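Local coordinates for Lmo0135 protein (Listeria monocytogenes EGD-e, PDB 5ISU) that probably serves as the extracellular substrate-binding protein of an ABC transporter for peptides, at residues A[302-307]-A[311-316]. Numbering follows the deposited sequence.
Sequences ASSFLT and KYFTDK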
loop_
_atom_site.group_PDB
_atom_site.type_symbol
_atom_site.label_atom_id
_atom_site.label_comp_id
_atom_site.label_asym_id
_atom_site.label_seq_id
_atom_site.Cartn_x
_atom_site.Cartn_y
_atom_site.Cartn_z
ATOM N N ALA A 302 4.829 -15.673 5.172
ATOM C CA ALA A 302 3.413 -15.471 4.888
ATOM C C ALA A 302 2.647 -16.812 4.899
ATOM O O ALA A 302 3.237 -17.912 4.925
ATOM C CB ALA A 302 3.239 -14.767 3.545
ATOM N N SER A 303 1.330 -16.694 4.865
ATOM C CA SER A 303 0.415 -17.833 4.864
ATOM C C SER A 303 -0.771 -17.480 3.952
ATOM O O SER A 303 -0.888 -17.995 2.826
ATOM C CB SER A 303 -0.015 -18.170 6.308
ATOM O OG SER A 303 -0.482 -17.016 7.000
ATOM N N SER A 304 -1.615 -16.573 4.422
ATOM C CA SER A 304 -2.741 -16.097 3.646
ATOM C C SER A 304 -2.308 -15.147 2.539
ATOM O O SER A 304 -1.230 -14.544 2.620
ATOM C CB SER A 304 -3.690 -15.338 4.545
ATOM O OG SER A 304 -4.719 -14.767 3.767
ATOM N N PHE A 305 -3.161 -14.988 1.516
ATOM C CA PHE A 305 -2.886 -14.031 0.431
ATOM C C PHE A 305 -3.129 -12.581 0.926
ATOM O O PHE A 305 -2.687 -11.613 0.308
ATOM C CB PHE A 305 -3.695 -14.348 -0.840
ATOM C CG PHE A 305 -5.128 -13.961 -0.761
ATOM C CD1 PHE A 305 -5.521 -12.658 -1.038
ATOM C CD2 PHE A 305 -6.096 -14.888 -0.421
ATOM C CE1 PHE A 305 -6.862 -12.285 -0.969
ATOM C CE2 PHE A 305 -7.434 -14.518 -0.351
ATOM C CZ PHE A 305 -7.813 -13.215 -0.623
ATOM N N LEU A 306 -3.820 -12.458 2.051
ATOM C CA LEU A 306 -4.059 -11.197 2.706
ATOM C C LEU A 306 -2.944 -10.899 3.706
ATOM O O LEU A 306 -2.435 -11.826 4.337
ATOM C CB LEU A 306 -5.318 -11.317 3.546
ATOM C CG LEU A 306 -6.644 -11.652 2.901
ATOM C CD1 LEU A 306 -7.674 -11.676 4.006
ATOM C CD2 LEU A 306 -6.992 -10.592 1.874
ATOM N N THR A 307 -2.612 -9.619 3.880
ATOM C CA THR A 307 -1.652 -9.184 4.904
ATOM C C THR A 307 -2.361 -9.127 6.258
ATOM O O THR A 307 -3.592 -9.148 6.313
ATOM C CB THR A 307 -1.003 -7.824 4.560
ATOM O OG1 THR A 307 -2.016 -6.877 4.168
ATOM C CG2 THR A 307 0.000 -8.004 3.429
ATOM N N LYS A 311 -8.854 -6.908 7.582
ATOM C CA LYS A 311 -9.915 -7.624 8.305
ATOM C C LYS A 311 -10.139 -9.031 7.798
ATOM O O LYS A 311 -10.131 -9.279 6.594
ATOM C CB LYS A 311 -11.264 -6.910 8.302
ATOM C CG LYS A 311 -11.407 -5.860 9.371
ATOM C CD LYS A 311 -12.860 -5.596 9.704
ATOM C CE LYS A 311 -13.680 -5.149 8.508
ATOM N NZ LYS A 311 -15.069 -4.854 8.963
ATOM N N TYR A 312 -10.345 -9.931 8.759
ATOM C CA TYR A 312 -10.614 -11.346 8.526
ATOM C C TYR A 312 -9.369 -12.147 8.135
ATOM O O TYR A 312 -9.460 -13.317 7.747
ATOM C CB TYR A 312 -11.790 -11.528 7.553
ATOM C CG TYR A 312 -12.962 -10.619 7.916
ATOM C CD1 TYR A 312 -13.532 -10.657 9.184
ATOM C CD2 TYR A 312 -13.484 -9.721 6.996
ATOM C CE1 TYR A 312 -14.591 -9.830 9.524
ATOM C CE2 TYR A 312 -14.552 -8.887 7.319
ATOM C CZ TYR A 312 -15.096 -8.936 8.584
ATOM O OH TYR A 312 -16.142 -8.106 8.902
ATOM N N PHE A 313 -8.198 -11.539 8.276
ATOM C CA PHE A 313 -6.976 -12.268 8.029
ATOM C C PHE A 313 -6.956 -13.496 8.942
ATOM O O PHE A 313 -7.388 -13.407 10.086
ATOM C CB PHE A 313 -5.755 -11.421 8.379
ATOM C CG PHE A 313 -4.473 -12.209 8.433
ATOM C CD1 PHE A 313 -3.705 -12.378 7.307
ATOM C CD2 PHE A 313 -4.039 -12.788 9.631
ATOM C CE1 PHE A 313 -2.518 -13.116 7.350
ATOM C CE2 PHE A 313 -2.846 -13.521 9.685
ATOM C CZ PHE A 313 -2.096 -13.697 8.538
ATOM N N THR A 314 -6.486 -14.629 8.415
ATOM C CA THR A 314 -6.285 -15.845 9.219
ATOM C C THR A 314 -5.055 -16.558 8.680
ATOM O O THR A 314 -4.893 -16.662 7.475
ATOM C CB THR A 314 -7.495 -16.813 9.249
ATOM O OG1 THR A 314 -7.149 -17.977 10.013
ATOM C CG2 THR A 314 -7.894 -17.277 7.863
ATOM N N ASP A 315 -4.186 -17.034 9.575
ATOM C CA ASP A 315 -2.983 -17.772 9.157
ATOM C C ASP A 315 -3.239 -19.279 9.120
ATOM O O ASP A 315 -2.297 -20.061 8.937
ATOM C CB ASP A 315 -1.765 -17.448 10.054
ATOM C CG ASP A 315 -1.903 -17.986 11.494
ATOM O OD1 ASP A 315 -2.870 -18.719 11.817
ATOM O OD2 ASP A 315 -1.014 -17.672 12.312
ATOM N N LYS A 316 -4.503 -19.685 9.282
ATOM C CA LYS A 316 -4.879 -21.087 9.274
ATOM C C LYS A 316 -5.312 -21.529 7.881
ATOM O O LYS A 316 -6.458 -21.915 7.660
ATOM C CB LYS A 316 -6.010 -21.323 10.275
ATOM C CG LYS A 316 -5.685 -20.887 11.683
ATOM C CD LYS A 316 -6.872 -21.116 12.587
ATOM C CE LYS A 316 -6.579 -20.642 13.993
ATOM N NZ LYS A 316 -7.765 -20.869 14.848
#
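The F313 ring sets its CD1–CE1 edge against the carbonyl oxygen of L306, with T307 O at an oblique angle, and reaches on toward S304 and S303. Segments 302-307 and 311-316 are two arms of one long irregular loop that doubles back on itself between strand 299-301 and helix 324-334 of this family 5 solute-binding protein. With CG anti to the backbone N (chi1 167°), the ring runs back along 302-307. L306 O sits close to the ring plane, 3.3 Å from F313 CD1, so a carbonyl oxygen faces the slightly positive C-H rim. T307 O is 3.4 Å from F313 CD1. Farther along, S304 CB approaches F313 CE1 at 3.8 Å, and S303 OG stands 4.0 Å from F313 CZ. L306 adds apolar cover: its CB meets F313 CD1 at 4.2 Å, while CD1 of the same leucine reaches the F313 backbone at CA. S304 OG accepts from L306 N (3.0 Å, 164°) in an ST turn and is also hydrogen-bonded to Q453 OE1. A second ST turn lies in 311-316, where T314 OG1 accepts from K316 N. Q453, from helix 442-458, joins the two arms: its OE1 also hydrogen-bonds T314 N, and its NE2 bonds Y312 O. On the 302-307 side, Y467 of strand 462-475 takes part in hydrogen bonds with S303 N and S304 O. These hydrogen bonds tie the loop to helix 442-458 and to strand 462-475. Toward the exposed end, S303 OG, brought to the side of 311-316 by a chi1 of 51°, lies 3.3 Å from D315 CB.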